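Local coordinates for suppressor protein MPT5 (Saccharomyces cerevisiae, PDB 5BZ1) that binds short UGUA-containing elements in the 3'-UTRs of target mRNAs through its Pumilio-repeat domain and regulates them after transcription, repressing HO for one, at residues K78-L81 / I82-Y86; V109-E112 / V113-D116; N169-T172 / I173-K177; T300-D303 / I304-N308. One frame throughout, in Å; residues are numbered along the deposited sequence.

Interaction 1 of 4, residues K78-L81 / I82-Y86; sequences KTLL and IQTIY
T84 folds its hydroxyl back onto the carbonyl of L80 in a contact made within a single helix, 75-85, by side chains three and four residues apart. The helix belongs to the Pumilio repeats of this PUF RNA-binding domain, an all-helical superhelix, and it packs between helices 53-57 and 112-121. T84 OG1 donates to L80 O at 2.7 Å, the hydroxyl lying anti to the carbonyl carbon (chi1 -53°) and thus turned back along the helix; the donor is tilted 31° from the carbonyl plane. The backbone N of T84 adds a weak bond to the same oxygen. A valine here would probably cost L80 O its hydroxyl partner, the weak bond from the T84 backbone N staying behind. Just before it along the helix the backbone bonds are not weak: Q83 N to T79 O at 2.8 Å and I82 N to K78 O at 3.0 Å. The Q83 amide lies near T79, its NE2 4.0 Å from T79 CG2, while its OE1 comes to 3.8 Å from L80 CD1. T79 turns its own hydroxyl elsewhere, to A75 O and to Q114 of helix 112-121. On the buried side I82 CD1 meets the aliphatic CG of K78 at 4.1 Å, and K78 sends NZ on to T108 O and C70 O. L81 and I85 face F53, and between them I85 CG1 lies 3.2 Å from L81 O.

Interaction 2 of 4, residues V109-E112 / V113-D116; sequences VDNE and VQID
Q114 OE1 receives the backbone N-H of D110 at 2.7 Å, the shortest polar bond of this contact and almost straight at 174°. The donor stands above the carbonyl plane of the amide, 42° out of it. The other end of the same amide is used as well: Q114 NE2 donates to D110 OD2 at 3.1 Å, meeting the anti lone pair of OD2, which lies in the amide plane although the carboxylate itself is turned steeply against it. The two bonds fix the amide's rotation and tie the helix's first turn to the loop before it. NE2 also reaches T79 OG1 of helix 75-85, so the buried amide serves three partners. This is the N-terminal start of helix 112-121 in the third Pumilio repeat, and N111 is its N-cap. The N111 side chain sits between its own backbone N and carbonyl carbon (chi1 55°), which brings OD1 to Q114 N at 3.0 Å, nearly along the C=O axis. The backbone then takes over: I115 N bonds to N111 O, and D116 N to E112 O at 2.8 Å. On another side of the turn V109 CG2 packs against I115 CG1 at 3.8 Å, the two side chains crossing at about a right angle, and I115 goes on to touch F152. E112 and D116 are like charges, with OE2 and OD2 4.4 Å apart and the carboxylate planes steeply inclined; K156 forms salt bridges with both, which would probably offset their mutual repulsion. The methylene CG of E112 lies 3.7 Å from D116 OD2.

Interaction 3 of 4, residues N169-T172 / I173-K177; sequences NIIT and ISTHK
I173 opens the last turn of the short helix 169-174 in the fifth Pumilio repeat, whose following turn borders the bound RNA through K177, packed on a sugar. I173 N is bonded to N169 O at 3.0 Å while its side chain packs on I136 of helix 129-137. S174 follows with two donors on one acceptor: its N at 2.9 Å and its OG at 2.8 Å reach I170 O from opposite faces of the carbonyl plane. The buried hydroxyl is thereby satisfied, with I170 CD1 3.5 Å from OG. T175, the first residue to leave helical angles, repeats the double grip on I171 O. Its OG1 lies between the backbone N and the carbonyl carbon (chi1 67°), at 2.8 Å from I171 O and above that carbonyl's plane, while its N bonds to the same oxygen. This rotation also sets T175 CG2 against I171 CG2 at 4.0 Å. The CB of H176 points back toward the helix, 3.5 Å from T172 O, which accepts from N137 ND2, while H176 ND1 caps the N of H178, ahead of helix 179-189.

Interaction 4 of 4, residues T300-D303 / I304-N308; sequences TTID and IFTVN
The backbone runs as regular alpha-helix from T300 to V307, the last two turns of helix 288-307, and leaves helical angles at N308. Successive i to i+4 bonds join the two segments: I304 N to T300 O, F305 N to T301 O at 3.0 Å, and V307 N to D303 O. The helix belongs to the C-terminal end of the PUF repeat array, wedged between helices 244-248 and 354-375. I302 O is gripped twice, by T306 N at 2.9 Å and by T306 OG1 at 2.6 Å, the two donors arriving from opposite faces of its plane. With OG1 anti to the carbonyl carbon (chi1 -62°), the hydroxyl points back along the helix and sits above the carbonyl plane, 37° out of it. Replacing T306 with a valine would probably leave I302 O with the backbone N-H alone and set an apolar methyl against the oxygen. Elsewhere on the helix T301 and F305 lie side by side and point the same way, T301 CG2 resting 3.9 Å from F305 CE2; the ring continues to A321 and L325 of helix 318-326. T301 OG1 turns back to I297 O. I302 packs on F361, and D303 OD1 forms a salt bridge with K364 of the same helix 354-375. At the C-terminal end N308 returns to I304 O with both its nitrogens, the backbone N at 3.0 Å and the side-chain ND2 at 2.8 Å, again from opposite faces.

The four contacts follow one another along the chain and sample the long arc of the PUF domain. Interactions 1 and 2 are neighbours, their centres 10 Å apart, and they touch where Q114 and D110 meet helix 75-85: K78 CD lies 3.5 Å from both Q114 OE1 and D110 OD2. Interaction 3 stands near the middle, about 32 Å from the centres of both interaction 1 and interaction 4, which lie 61 Å apart on opposite sides of the chain's centre. The RNA comes nearest to interaction 3, about 4 Å from its nearest atom, against about 10 Å for interaction 4, 14 Å for interaction 1 and 16 Å for interaction 2.

Interaction 1 of 4, residues K78-L81 / I82-Y86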
loop_
_atom_site.group_PDB
_atom_site.type_symbol
_atom_site.label_atom_id
_atom_site.label_comp_id
_atom_site.label_asym_id
_atom_site.label_seq_id
_atom_site.Cartn_x
_atom_site.Cartn_y
_atom_site.Cartn_z
ATOM N N LYS A 78 -31.931 -0.974 3.559
ATOM C CA LYS A 78 -30.570 -0.799 3.051
ATOM C C LYS A 78 -30.251 -1.777 1.915
ATOM O O LYS A 78 -29.549 -1.430 0.963
ATOM C CB LYS A 78 -29.532 -0.907 4.176
ATOM C CG LYS A 78 -28.093 -0.716 3.700
ATOM C CD LYS A 78 -27.126 -0.539 4.863
ATOM C CE LYS A 78 -27.348 0.793 5.557
ATOM N NZ LYS A 78 -26.789 0.791 6.935
ATOM N N THR A 79 -30.782 -2.993 2.014
ATOM C CA THR A 79 -30.611 -3.989 0.961
ATOM C C THR A 79 -31.266 -3.524 -0.345
ATOM O O THR A 79 -30.693 -3.678 -1.428
ATOM C CB THR A 79 -31.173 -5.358 1.390
ATOM O OG1 THR A 79 -30.449 -5.832 2.533
ATOM C CG2 THR A 79 -31.042 -6.372 0.268
ATOM N N LEU A 80 -32.459 -2.944 -0.239
ATOM C CA LEU A 80 -33.153 -2.429 -1.415
ATOM C C LEU A 80 -32.394 -1.255 -2.036
ATOM O O LEU A 80 -32.290 -1.163 -3.261
ATOM C CB LEU A 80 -34.591 -2.034 -1.071
ATOM C CG LEU A 80 -35.428 -1.457 -2.213
ATOM C CD1 LEU A 80 -35.381 -2.376 -3.423
ATOM C CD2 LEU A 80 -36.871 -1.221 -1.777
ATOM N N LEU A 81 -31.867 -0.367 -1.191
ATOM C CA LEU A 81 -31.038 0.748 -1.654
ATOM C C LEU A 81 -29.832 0.246 -2.450
ATOM O O LEU A 81 -29.533 0.753 -3.534
ATOM C CB LEU A 81 -30.567 1.599 -0.468
ATOM C CG LEU A 81 -29.374 2.537 -0.698
ATOM C CD1 LEU A 81 -29.698 3.607 -1.721
ATOM C CD2 LEU A 81 -28.910 3.183 0.598
ATOM N N ILE A 82 -29.144 -0.750 -1.903
ATOM C CA ILE A 82 -27.959 -1.302 -2.546
ATOM C C ILE A 82 -28.334 -2.067 -3.818
ATOM O O ILE A 82 -27.621 -2.001 -4.820
ATOM C CB ILE A 82 -27.161 -2.193 -1.571
ATOM C CG1 ILE A 82 -26.562 -1.338 -0.452
ATOM C CG2 ILE A 82 -26.058 -2.951 -2.295
ATOM C CD1 ILE A 82 -25.830 -2.132 0.621
ATOM N N GLN A 83 -29.460 -2.778 -3.776
ATOM C CA GLN A 83 -29.980 -3.467 -4.956
ATOM C C GLN A 83 -30.226 -2.495 -6.106
ATOM O O GLN A 83 -30.059 -2.846 -7.272
ATOM C CB GLN A 83 -31.279 -4.210 -4.622
ATOM C CG GLN A 83 -31.096 -5.686 -4.281
ATOM C CD GLN A 83 -32.309 -6.282 -3.582
ATOM O OE1 GLN A 83 -33.249 -5.568 -3.223
ATOM N NE2 GLN A 83 -32.294 -7.595 -3.383
ATOM N N THR A 84 -30.621 -1.272 -5.766
ATOM C CA THR A 84 -30.953 -0.266 -6.767
ATOM C C THR A 84 -29.709 0.295 -7.465
ATOM O O THR A 84 -29.725 0.542 -8.671
ATOM C CB THR A 84 -31.760 0.896 -6.148
ATOM O OG1 THR A 84 -32.894 0.373 -5.446
ATOM C CG2 THR A 84 -32.236 1.861 -7.224
ATOM N N ILE A 85 -28.627 0.479 -6.711
ATOM C CA ILE A 85 -27.484 1.235 -7.218
ATOM C C ILE A 85 -26.189 0.453 -7.456
ATOM O O ILE A 85 -25.218 1.027 -7.946
ATOM C CB ILE A 85 -27.185 2.475 -6.329
ATOM C CG1 ILE A 85 -26.941 2.070 -4.875
ATOM C CG2 ILE A 85 -28.326 3.481 -6.406
ATOM C CD1 ILE A 85 -25.500 1.751 -4.545
ATOM N N TYR A 86 -26.156 -0.831 -7.106
ATOM C CA TYR A 86 -24.922 -1.609 -7.279
ATOM C C TYR A 86 -24.350 -1.643 -8.711
ATOM O O TYR A 86 -23.129 -1.658 -8.870
ATOM C CB TYR A 86 -25.017 -3.020 -6.664
ATOM C CG TYR A 86 -25.746 -4.065 -7.488
ATOM C CD1 TYR A 86 -25.099 -4.761 -8.507
ATOM C CD2 TYR A 86 -27.068 -4.382 -7.220
ATOM C CE1 TYR A 86 -25.765 -5.722 -9.251
ATOM C CE2 TYR A 86 -27.737 -5.339 -7.953
ATOM C CZ TYR A 86 -27.084 -6.003 -8.965
ATOM O OH TYR A 86 -27.762 -6.955 -9.687
#

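Interaction 2 of 4, residues V109-E112 / V113-D116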
loop_
_atom_site.group_PDB
_atom_site.type_symbol
_atom_site.label_atom_id
_atom_site.label_comp_id
_atom_site.label_asym_id
_atom_site.label_seq_id
_atom_site.Cartn_x
_atom_site.Cartn_y
_atom_site.Cartn_z
ATOM N N VAL A 109 -22.771 -1.620 6.190
ATOM C CA VAL A 109 -23.469 -2.813 5.696
ATOM C C VAL A 109 -23.956 -3.679 6.858
ATOM O O VAL A 109 -23.274 -3.796 7.879
ATOM C CB VAL A 109 -22.603 -3.666 4.743
ATOM C CG1 VAL A 109 -22.438 -2.972 3.402
ATOM C CG2 VAL A 109 -21.247 -3.976 5.370
ATOM N N ASP A 110 -25.135 -4.275 6.699
ATOM C CA ASP A 110 -25.753 -5.055 7.765
ATOM C C ASP A 110 -25.378 -6.530 7.699
ATOM O O ASP A 110 -25.305 -7.207 8.728
ATOM C CB ASP A 110 -27.277 -4.937 7.693
ATOM C CG ASP A 110 -27.766 -3.527 7.929
ATOM O OD1 ASP A 110 -27.445 -2.953 8.991
ATOM O OD2 ASP A 110 -28.469 -2.990 7.046
ATOM N N ASN A 111 -25.150 -7.031 6.489
ATOM C CA ASN A 111 -24.981 -8.466 6.291
ATOM C C ASN A 111 -24.237 -8.826 5.007
ATOM O O ASN A 111 -23.887 -7.955 4.204
ATOM C CB ASN A 111 -26.349 -9.157 6.311
ATOM C CG ASN A 111 -27.315 -8.568 5.292
ATOM O OD1 ASN A 111 -26.990 -8.447 4.109
ATOM N ND2 ASN A 111 -28.503 -8.183 5.752
ATOM N N GLU A 112 -24.033 -10.127 4.821
ATOM C CA GLU A 112 -23.294 -10.673 3.687
ATOM C C GLU A 112 -23.995 -10.399 2.354
ATOM O O GLU A 112 -23.338 -10.150 1.337
ATOM C CB GLU A 112 -23.124 -12.182 3.876
ATOM C CG GLU A 112 -22.198 -12.856 2.874
ATOM C CD GLU A 112 -20.794 -13.029 3.412
ATOM O OE1 GLU A 112 -20.492 -12.433 4.467
ATOM O OE2 GLU A 112 -19.997 -13.762 2.789
ATOM N N VAL A 113 -25.324 -10.464 2.365
ATOM C CA VAL A 113 -26.120 -10.203 1.171
ATOM C C VAL A 113 -25.787 -8.836 0.576
ATOM O O VAL A 113 -25.555 -8.713 -0.628
ATOM C CB VAL A 113 -27.629 -10.292 1.474
ATOM C CG1 VAL A 113 -28.450 -9.839 0.273
ATOM C CG2 VAL A 113 -28.002 -11.713 1.875
ATOM N N GLN A 114 -25.746 -7.818 1.429
ATOM C CA GLN A 114 -25.421 -6.462 0.999
ATOM C C GLN A 114 -23.993 -6.359 0.471
ATOM O O GLN A 114 -23.744 -5.687 -0.529
ATOM C CB GLN A 114 -25.630 -5.477 2.150
ATOM C CG GLN A 114 -27.099 -5.248 2.517
ATOM C CD GLN A 114 -27.262 -4.488 3.820
ATOM O OE1 GLN A 114 -26.301 -3.916 4.338
ATOM N NE2 GLN A 114 -28.480 -4.484 4.362
ATOM N N ILE A 115 -23.059 -7.017 1.151
ATOM C CA ILE A 115 -21.661 -7.001 0.737
ATOM C C ILE A 115 -21.499 -7.636 -0.645
ATOM O O ILE A 115 -20.816 -7.085 -1.510
ATOM C CB ILE A 115 -20.752 -7.703 1.772
ATOM C CG1 ILE A 115 -20.723 -6.902 3.074
ATOM C CG2 ILE A 115 -19.336 -7.870 1.238
ATOM C CD1 ILE A 115 -19.991 -7.588 4.216
ATOM N N ASP A 116 -22.141 -8.782 -0.856
ATOM C CA ASP A 116 -22.057 -9.481 -2.137
ATOM C C ASP A 116 -22.680 -8.695 -3.299
ATOM O O ASP A 116 -22.196 -8.768 -4.427
ATOM C CB ASP A 116 -22.667 -10.881 -2.027
ATOM C CG ASP A 116 -21.790 -11.834 -1.237
ATOM O OD1 ASP A 116 -20.595 -11.523 -1.047
ATOM O OD2 ASP A 116 -22.292 -12.896 -0.814
#

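Interaction 3 of 4, residues N169-T172 / I173-K177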
loop_
_atom_site.group_PDB
_atom_site.type_symbol
_atom_site.label_atom_id
_atom_site.label_comp_id
_atom_site.label_asym_id
_atom_site.label_seq_id
_atom_site.Cartn_x
_atom_site.Cartn_y
_atom_site.Cartn_z
ATOM N N ASN A 169 -0.739 -3.883 -15.556
ATOM C CA ASN A 169 -1.431 -2.973 -14.651
ATOM C C ASN A 169 -0.671 -2.732 -13.342
ATOM O O ASN A 169 -0.894 -1.726 -12.671
ATOM C CB ASN A 169 -2.851 -3.472 -14.355
ATOM C CG ASN A 169 -3.758 -3.431 -15.577
ATOM O OD1 ASN A 169 -3.409 -2.855 -16.605
ATOM N ND2 ASN A 169 -4.936 -4.031 -15.458
ATOM N N ILE A 170 0.218 -3.655 -12.976
ATOM C CA ILE A 170 1.032 -3.477 -11.773
ATOM C C ILE A 170 1.867 -2.196 -11.868
ATOM O O ILE A 170 2.090 -1.515 -10.867
ATOM C CB ILE A 170 1.935 -4.707 -11.481
ATOM C CG1 ILE A 170 2.624 -4.564 -10.122
ATOM C CG2 ILE A 170 2.980 -4.909 -12.574
ATOM C CD1 ILE A 170 1.654 -4.472 -8.958
ATOM N N ILE A 171 2.296 -1.857 -13.084
ATOM C CA ILE A 171 3.025 -0.618 -13.326
ATOM C C ILE A 171 2.096 0.590 -13.157
ATOM O O ILE A 171 2.385 1.511 -12.386
ATOM C CB ILE A 171 3.632 -0.591 -14.739
ATOM C CG1 ILE A 171 4.607 -1.752 -14.931
ATOM C CG2 ILE A 171 4.344 0.737 -14.992
ATOM C CD1 ILE A 171 5.925 -1.549 -14.214
ATOM N N THR A 172 0.984 0.570 -13.886
ATOM C CA THR A 172 -0.000 1.653 -13.864
ATOM C C THR A 172 -0.388 2.038 -12.435
ATOM O O THR A 172 -0.560 3.216 -12.120
ATOM C CB THR A 172 -1.271 1.263 -14.641
ATOM O OG1 THR A 172 -0.909 0.739 -15.924
ATOM C CG2 THR A 172 -2.192 2.471 -14.822
ATOM N N ILE A 173 -0.496 1.032 -11.572
ATOM C CA ILE A 173 -0.882 1.227 -10.181
ATOM C C ILE A 173 0.286 1.624 -9.263
ATOM O O ILE A 173 0.186 2.601 -8.522
ATOM C CB ILE A 173 -1.587 -0.037 -9.644
ATOM C CG1 ILE A 173 -2.970 -0.171 -10.285
ATOM C CG2 ILE A 173 -1.701 0.001 -8.125
ATOM C CD1 ILE A 173 -3.545 -1.572 -10.238
ATOM N N SER A 174 1.383 0.869 -9.313
ATOM C CA SER A 174 2.506 1.080 -8.397
ATOM C C SER A 174 3.236 2.406 -8.617
ATOM O O SER A 174 3.839 2.946 -7.691
ATOM C CB SER A 174 3.510 -0.072 -8.498
ATOM O OG SER A 174 2.920 -1.315 -8.180
ATOM N N THR A 175 3.188 2.916 -9.845
ATOM C CA THR A 175 3.887 4.151 -10.186
ATOM C C THR A 175 2.964 5.359 -10.116
ATOM O O THR A 175 3.316 6.453 -10.575
ATOM C CB THR A 175 4.517 4.084 -11.589
ATOM O OG1 THR A 175 3.483 4.025 -12.579
ATOM C CG2 THR A 175 5.410 2.854 -11.711
ATOM N N HIS A 176 1.780 5.159 -9.547
ATOM C CA HIS A 176 0.834 6.254 -9.371
ATOM C C HIS A 176 0.789 6.708 -7.908
ATOM O O HIS A 176 0.852 5.889 -6.986
ATOM C CB HIS A 176 -0.560 5.842 -9.853
ATOM C CG HIS A 176 -1.533 6.972 -9.940
ATOM N ND1 HIS A 176 -2.189 7.480 -8.832
ATOM C CD2 HIS A 176 -1.978 7.695 -10.993
ATOM C CE1 HIS A 176 -2.982 8.460 -9.203
ATOM N NE2 HIS A 176 -2.876 8.615 -10.517
ATOM N N LYS A 177 0.679 8.020 -7.719
ATOM C CA LYS A 177 0.644 8.656 -6.403
ATOM C C LYS A 177 -0.377 8.026 -5.446
ATOM O O LYS A 177 -0.076 7.775 -4.275
ATOM C CB LYS A 177 0.317 10.136 -6.592
ATOM C CG LYS A 177 0.415 10.995 -5.352
ATOM C CD LYS A 177 -0.476 12.225 -5.488
ATOM C CE LYS A 177 -0.558 12.717 -6.931
ATOM N NZ LYS A 177 -1.666 13.696 -7.150
#

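Interaction 4 of 4, residues T300-D303 / I304-N308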
loop_
_atom_site.group_PDB
_atom_site.type_symbol
_atom_site.label_atom_id
_atom_site.label_comp_id
_atom_site.label_asym_id
_atom_site.label_seq_id
_atom_site.Cartn_x
_atom_site.Cartn_y
_atom_site.Cartn_z
ATOM N N THR A 300 28.285 -11.940 -1.734
ATOM C CA THR A 300 28.311 -11.512 -3.128
ATOM C C THR A 300 28.141 -9.992 -3.236
ATOM O O THR A 300 28.772 -9.342 -4.071
ATOM C CB THR A 300 27.218 -12.226 -3.944
ATOM O OG1 THR A 300 27.310 -13.642 -3.732
ATOM C CG2 THR A 300 27.361 -11.923 -5.430
ATOM N N THR A 301 27.289 -9.435 -2.380
ATOM C CA THR A 301 27.051 -7.995 -2.339
ATOM C C THR A 301 28.307 -7.234 -1.899
ATOM O O THR A 301 28.611 -6.160 -2.427
ATOM C CB THR A 301 25.869 -7.648 -1.410
ATOM O OG1 THR A 301 24.657 -8.195 -1.948
ATOM C CG2 THR A 301 25.715 -6.139 -1.265
ATOM N N ILE A 302 29.034 -7.794 -0.934
ATOM C CA ILE A 302 30.274 -7.187 -0.460
ATOM C C ILE A 302 31.312 -7.181 -1.582
ATOM O O ILE A 302 32.041 -6.201 -1.753
ATOM C CB ILE A 302 30.832 -7.911 0.786
ATOM C CG1 ILE A 302 29.841 -7.829 1.946
ATOM C CG2 ILE A 302 32.165 -7.313 1.216
ATOM C CD1 ILE A 302 30.282 -8.573 3.195
ATOM N N ASP A 303 31.367 -8.270 -2.346
ATOM C CA ASP A 303 32.262 -8.372 -3.497
ATOM C C ASP A 303 31.977 -7.279 -4.531
ATOM O O ASP A 303 32.893 -6.637 -5.041
ATOM C CB ASP A 303 32.133 -9.750 -4.156
ATOM C CG ASP A 303 32.736 -10.870 -3.319
ATOM O OD1 ASP A 303 33.570 -10.579 -2.435
ATOM O OD2 ASP A 303 32.381 -12.047 -3.559
ATOM N N ILE A 304 30.698 -7.077 -4.835
ATOM C CA ILE A 304 30.280 -6.083 -5.817
ATOM C C ILE A 304 30.623 -4.661 -5.364
ATOM O O ILE A 304 31.170 -3.871 -6.134
ATOM C CB ILE A 304 28.771 -6.189 -6.098
ATOM C CG1 ILE A 304 28.439 -7.542 -6.731
ATOM C CG2 ILE A 304 28.305 -5.055 -6.994
ATOM C CD1 ILE A 304 26.951 -7.781 -6.920
ATOM N N PHE A 305 30.302 -4.345 -4.113
ATOM C CA PHE A 305 30.617 -3.039 -3.543
ATOM C C PHE A 305 32.122 -2.813 -3.426
ATOM O O PHE A 305 32.590 -1.678 -3.481
ATOM C CB PHE A 305 29.949 -2.877 -2.174
ATOM C CG PHE A 305 28.515 -2.442 -2.247
ATOM C CD1 PHE A 305 28.079 -1.337 -1.533
ATOM C CD2 PHE A 305 27.601 -3.130 -3.035
ATOM C CE1 PHE A 305 26.755 -0.927 -1.597
ATOM C CE2 PHE A 305 26.276 -2.722 -3.104
ATOM C CZ PHE A 305 25.857 -1.621 -2.384
ATOM N N THR A 306 32.875 -3.896 -3.260
ATOM C CA THR A 306 34.332 -3.805 -3.192
ATOM C C THR A 306 34.917 -3.466 -4.566
ATOM O O THR A 306 35.739 -2.556 -4.693
ATOM C CB THR A 306 34.960 -5.104 -2.652
ATOM O OG1 THR A 306 34.493 -5.341 -1.318
ATOM C CG2 THR A 306 36.482 -5.007 -2.639
ATOM N N VAL A 307 34.487 -4.201 -5.588
ATOM C CA VAL A 307 34.914 -3.947 -6.958
ATOM C C VAL A 307 34.559 -2.523 -7.400
ATOM O O VAL A 307 35.367 -1.840 -8.032
ATOM C CB VAL A 307 34.305 -4.980 -7.935
ATOM C CG1 VAL A 307 34.556 -4.582 -9.379
ATOM C CG2 VAL A 307 34.873 -6.374 -7.668
ATOM N N ASN A 308 33.361 -2.074 -7.039
ATOM C CA ASN A 308 32.856 -0.776 -7.480
ATOM C C ASN A 308 32.995 0.329 -6.435
ATOM O O ASN A 308 32.311 1.348 -6.516
ATOM C CB ASN A 308 31.387 -0.898 -7.903
ATOM C CG ASN A 308 31.194 -1.829 -9.080
ATOM O OD1 ASN A 308 31.348 -1.429 -10.235
ATOM N ND2 ASN A 308 30.857 -3.080 -8.794
#